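Local coordinates for insecticidal crystal protein Cry7Cal (Bacillus thuringiensis, PDB 5ZI1) that is an insecticidal toxin of the delta-endotoxin family that probably binds receptors of the target insect, here seen as its three-domain toxin part, at residues K210-E213 / N214-F218; R219-M222 / T223-L227. One frame throughout, in Å; residues are numbered along the deposited sequence.

Interaction 1. Residues K210-E213 / N214-F218; sequences KVWE and NYNRF
Trp212 and Asn216 meet one helical turn apart, within a run of four i to i+4 backbone bonds from 210-213 to 214-218. The bond from Asn216 N to Trp212 O is 2.7 Å. Their side chains lie side by side, with the amide and indole planes only 5° apart. CB of Asn216 makes a CH-pi contact over one face of the six-membered ring, 3.8 Å from its centroid. Asn216 CG lies 3.8 Å from Trp212 CH2. Both side chains leave anti to the backbone N (chi1 -169° and -176°), which lines them up. Asn216 ND2 bonds to Phe254 O and to a water that also donates to Glu213 O. One residue further along, Arg217 NH1 forms a long, weak salt bridge with Glu213 OE2 at 3.4 Å. The carboxylate and guanidinium planes are nearly perpendicular. A second water joins Glu213 OE2 to Arg217 NH2. The stronger partners are Tyr272 for Glu213 and Asp256 for Arg217. Trp212 packs on helix 279-286, and its NE1 bonds to Glu283. Tyr215 and Phe218 face helix 169-202, and Phe218 also touches helix 54-67.

Interaction 2. Residues R219-M222 / T223-L227; sequences RREM and TIMVL
Thr223 turns its hydroxyl back onto the carbonyl of Arg219, one turn earlier in the helix. OG1 sits beside its own backbone N (chi1 -65°) and donates to Arg219 O at 2.5 Å. Thr223 N also bonds to Arg219 O, at 2.9 Å and from the opposite face of the carbonyl plane. Two donors thus grip this oxygen, and the buried hydroxyl is satisfied within the helix. The tight apolar part is built on Met222. Its chain bends at chi2 and chi3, and its CE meets Val226 CG2 at 3.6 Å as the two side chains run alongside. Met222 SD lies 3.8 Å from Met225 CE, with the two chains crossing. Val63 and Leu66 of helix 54-67, Thr142 of helix 141-165 and Tyr194 of helix 169-202 also touch Met222. The looser side is that of Glu221 and Leu227, both partly exposed. Glu221 still has Met225 CE alongside, 3.7 Å from its CB. Leu227 adds little; its side chain comes no nearer than CG at 3.9 Å from Met222 O. At this end Met222 O accepts from both Val226 N and Leu227 N, the latter bond being 3.0 Å. The second bond spans five residues and marks a pi-type turn. The arrangement is that of the last long helix of the delta-endotoxin domain I bundle, on its outer side toward the next domain, ending in a widened turn.

Overall arrangement
Interactions 1 and 2 follow one another along helix 208-227, with centres about 13 Å apart. Residues 210-218 come first and 219-227 complete the helix. The two meet where Trp212 CZ2 packs 3.8 Å from Arg219 NH2. The same guanidinium nitrogen bonds to Asn216 OD1, tying the two halves together. Glu283 pairs with both Trp212 and Arg219, and Asp256 pairs with both Arg217 and Arg220. Both contacts lie in the N-terminal helical domain. Interaction 1 is about 18 Å from the chain centre and interaction 2 about 8 Å. The helix packs against its bundle, while its polar side chains pair with residues between Phe254 and Glu283, which probably belong to the second domain.

Interaction 1. Residues K210-E213 / N214-F218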
loop_
_atom_site.group_PDB
_atom_site.type_symbol
_atom_site.label_atom_id
_atom_site.label_comp_id
_atom_site.label_asym_id
_atom_site.label_seq_id
_atom_site.Cartn_x
_atom_site.Cartn_y
_atom_site.Cartn_z
ATOM N N LYS A 210 -12.944 10.505 18.005
ATOM C CA LYS A 210 -12.140 11.381 17.166
ATOM C C LYS A 210 -10.649 11.070 17.285
ATOM O O LYS A 210 -9.881 11.407 16.383
ATOM C CB LYS A 210 -12.409 12.845 17.526
ATOM C CG LYS A 210 -11.917 13.844 16.491
ATOM C CD LYS A 210 -12.342 15.251 16.863
ATOM C CE LYS A 210 -11.920 16.257 15.802
ATOM N NZ LYS A 210 -12.613 17.571 16.012
ATOM N N VAL A 211 -10.218 10.446 18.377
ATOM C CA VAL A 211 -8.813 10.091 18.472
ATOM C C VAL A 211 -8.511 8.966 17.501
ATOM O O VAL A 211 -7.517 9.011 16.768
ATOM C CB VAL A 211 -8.443 9.725 19.918
ATOM C CG1 VAL A 211 -7.186 8.875 19.942
ATOM C CG2 VAL A 211 -8.223 10.981 20.727
ATOM N N TRP A 212 -9.405 7.979 17.426
ATOM C CA TRP A 212 -9.249 6.928 16.430
ATOM C C TRP A 212 -9.271 7.487 15.014
ATOM O O TRP A 212 -8.443 7.110 14.179
ATOM C CB TRP A 212 -10.334 5.876 16.580
ATOM C CG TRP A 212 -9.991 4.724 15.749
ATOM C CD1 TRP A 212 -9.121 3.719 16.066
ATOM C CD2 TRP A 212 -10.464 4.447 14.431
ATOM N NE1 TRP A 212 -9.038 2.821 15.035
ATOM C CE2 TRP A 212 -9.843 3.246 14.012
ATOM C CE3 TRP A 212 -11.349 5.093 13.565
ATOM C CZ2 TRP A 212 -10.083 2.678 12.772
ATOM C CZ3 TRP A 212 -11.589 4.526 12.336
ATOM C CH2 TRP A 212 -10.961 3.330 11.946
ATOM N N GLU A 213 -10.205 8.392 14.723
ATOM C CA GLU A 213 -10.300 8.923 13.369
ATOM C C GLU A 213 -8.993 9.573 12.936
ATOM O O GLU A 213 -8.508 9.334 11.826
ATOM C CB GLU A 213 -11.458 9.914 13.275
ATOM C CG GLU A 213 -11.603 10.542 11.908
ATOM C CD GLU A 213 -13.011 11.120 11.690
ATOM O OE1 GLU A 213 -13.995 10.347 11.656
ATOM O OE2 GLU A 213 -13.135 12.353 11.574
ATOM N N ASN A 214 -8.408 10.406 13.801
ATOM C CA ASN A 214 -7.149 11.064 13.463
ATOM C C ASN A 214 -6.030 10.041 13.322
ATOM O O ASN A 214 -5.144 10.186 12.476
ATOM C CB ASN A 214 -6.773 12.093 14.527
ATOM C CG ASN A 214 -7.744 13.275 14.593
ATOM O OD1 ASN A 214 -8.475 13.566 13.639
ATOM N ND2 ASN A 214 -7.738 13.972 15.728
ATOM N N TYR A 215 -6.060 9.011 14.158
ATOM C CA TYR A 215 -5.107 7.921 14.063
ATOM C C TYR A 215 -5.258 7.195 12.729
ATOM O O TYR A 215 -4.281 6.984 12.005
ATOM C CB TYR A 215 -5.342 6.988 15.242
ATOM C CG TYR A 215 -4.525 5.714 15.252
ATOM C CD1 TYR A 215 -4.953 4.586 14.555
ATOM C CD2 TYR A 215 -3.358 5.621 16.018
ATOM C CE1 TYR A 215 -4.251 3.421 14.603
ATOM C CE2 TYR A 215 -2.626 4.444 16.062
ATOM C CZ TYR A 215 -3.072 3.354 15.355
ATOM O OH TYR A 215 -2.358 2.185 15.396
ATOM N N ASN A 216 -6.496 6.862 12.354
ATOM C CA ASN A 216 -6.685 6.160 11.096
ATOM C C ASN A 216 -6.358 7.047 9.904
ATOM O O ASN A 216 -5.855 6.558 8.879
ATOM C CB ASN A 216 -8.107 5.635 10.992
ATOM C CG ASN A 216 -8.315 4.819 9.744
ATOM O OD1 ASN A 216 -7.738 3.716 9.600
ATOM N ND2 ASN A 216 -9.110 5.366 8.801
ATOM N N ARG A 217 -6.614 8.348 10.015
ATOM C CA ARG A 217 -6.303 9.232 8.900
ATOM C C ARG A 217 -4.803 9.295 8.648
ATOM O O ARG A 217 -4.363 9.392 7.499
ATOM C CB ARG A 217 -6.851 10.632 9.156
ATOM C CG ARG A 217 -6.570 11.575 8.003
ATOM C CD ARG A 217 -7.182 12.958 8.192
ATOM N NE ARG A 217 -8.640 12.915 8.272
ATOM C CZ ARG A 217 -9.324 13.099 9.395
ATOM N NH1 ARG A 217 -10.655 13.044 9.382
ATOM N NH2 ARG A 217 -8.669 13.339 10.531
ATOM N N PHE A 218 -4.008 9.286 9.718
ATOM C CA PHE A 218 -2.565 9.255 9.565
ATOM C C PHE A 218 -2.132 7.962 8.893
ATOM O O PHE A 218 -1.376 7.978 7.915
ATOM C CB PHE A 218 -1.923 9.415 10.932
ATOM C CG PHE A 218 -0.441 9.317 10.929
ATOM C CD1 PHE A 218 0.342 10.429 10.704
ATOM C CD2 PHE A 218 0.183 8.110 11.212
ATOM C CE1 PHE A 218 1.722 10.333 10.738
ATOM C CE2 PHE A 218 1.549 8.015 11.245
ATOM C CZ PHE A 218 2.325 9.125 11.008
HETATM O O HOH W 1 -10.139 8.105 9.775
HETATM O O HOH W 2 -11.051 13.785 12.554
#

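Interaction 2. Residues R219-M222 / T223-L227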
loop_
_atom_site.group_PDB
_atom_site.type_symbol
_atom_site.label_atom_id
_atom_site.label_comp_id
_atom_site.label_asym_id
_atom_site.label_seq_id
_atom_site.Cartn_x
_atom_site.Cartn_y
_atom_site.Cartn_z
ATOM N N ARG A 219 -2.648 6.830 9.377
ATOM C CA ARG A 219 -2.346 5.550 8.744
ATOM C C ARG A 219 -2.707 5.568 7.262
ATOM O O ARG A 219 -1.903 5.166 6.413
ATOM C CB ARG A 219 -3.083 4.426 9.469
ATOM C CG ARG A 219 -3.197 3.133 8.677
ATOM C CD ARG A 219 -3.629 1.978 9.586
ATOM N NE ARG A 219 -4.888 2.276 10.263
ATOM C CZ ARG A 219 -5.313 1.656 11.368
ATOM N NH1 ARG A 219 -4.567 0.683 11.929
ATOM N NH2 ARG A 219 -6.482 2.015 11.923
ATOM N N ARG A 220 -3.902 6.062 6.925
ATOM C CA ARG A 220 -4.343 6.005 5.534
ATOM C C ARG A 220 -3.466 6.869 4.648
ATOM O O ARG A 220 -2.935 6.396 3.638
ATOM C CB ARG A 220 -5.798 6.445 5.407
ATOM C CG ARG A 220 -6.275 6.416 3.979
ATOM C CD ARG A 220 -7.751 6.771 3.873
ATOM N NE ARG A 220 -7.960 8.209 4.021
ATOM C CZ ARG A 220 -8.474 8.783 5.104
ATOM N NH1 ARG A 220 -8.848 8.042 6.145
ATOM N NH2 ARG A 220 -8.620 10.100 5.138
ATOM N N GLU A 221 -3.278 8.132 5.022
ATOM C CA GLU A 221 -2.512 9.042 4.175
ATOM C C GLU A 221 -1.024 8.676 4.137
ATOM O O GLU A 221 -0.402 8.754 3.071
ATOM C CB GLU A 221 -2.715 10.478 4.645
ATOM C CG GLU A 221 -4.177 10.994 4.424
ATOM C CD GLU A 221 -4.274 12.502 4.534
ATOM O OE1 GLU A 221 -3.207 13.149 4.613
ATOM O OE2 GLU A 221 -5.407 13.053 4.545
ATOM N N MET A 222 -0.434 8.279 5.276
ATOM C CA MET A 222 1.003 7.975 5.299
ATOM C C MET A 222 1.328 6.632 4.669
ATOM O O MET A 222 2.468 6.424 4.234
ATOM C CB MET A 222 1.560 8.008 6.723
ATOM C CG MET A 222 1.382 9.350 7.382
ATOM S SD MET A 222 2.209 10.651 6.454
ATOM C CE MET A 222 3.922 10.306 6.942
ATOM N N THR A 223 0.358 5.718 4.631
ATOM C CA THR A 223 0.487 4.544 3.779
ATOM C C THR A 223 0.720 4.966 2.336
ATOM O O THR A 223 1.654 4.482 1.674
ATOM C CB THR A 223 -0.769 3.685 3.919
ATOM O OG1 THR A 223 -0.834 3.187 5.264
ATOM C CG2 THR A 223 -0.771 2.514 2.942
ATOM N N ILE A 224 -0.100 5.911 1.854
ATOM C CA ILE A 224 0.007 6.413 0.490
ATOM C C ILE A 224 1.260 7.261 0.310
ATOM O O ILE A 224 1.933 7.183 -0.714
ATOM C CB ILE A 224 -1.254 7.224 0.134
ATOM C CG1 ILE A 224 -2.491 6.329 0.095
ATOM C CG2 ILE A 224 -1.060 7.979 -1.181
ATOM C CD1 ILE A 224 -3.771 7.098 -0.189
ATOM N N MET A 225 1.551 8.138 1.261
ATOM C CA MET A 225 2.682 9.045 1.088
ATOM C C MET A 225 4.020 8.355 1.331
ATOM O O MET A 225 4.993 8.638 0.623
ATOM C CB MET A 225 2.544 10.254 2.006
ATOM C CG MET A 225 1.581 11.320 1.465
ATOM S SD MET A 225 1.592 12.837 2.462
ATOM C CE MET A 225 0.353 12.408 3.684
ATOM N N VAL A 226 4.090 7.441 2.305
ATOM C CA VAL A 226 5.377 6.881 2.692
ATOM C C VAL A 226 5.472 5.371 2.482
ATOM O O VAL A 226 6.358 4.915 1.759
ATOM C CB VAL A 226 5.706 7.246 4.144
ATOM C CG1 VAL A 226 7.049 6.594 4.564
ATOM C CG2 VAL A 226 5.765 8.747 4.275
ATOM N N LEU A 227 4.583 4.585 3.106
ATOM C CA LEU A 227 4.800 3.137 3.141
ATOM C C LEU A 227 4.796 2.523 1.743
ATOM O O LEU A 227 5.582 1.603 1.458
ATOM C CB LEU A 227 3.750 2.441 4.002
ATOM C CG LEU A 227 3.569 2.912 5.429
ATOM C CD1 LEU A 227 2.594 1.976 6.173
ATOM C CD2 LEU A 227 4.940 3.015 6.121
#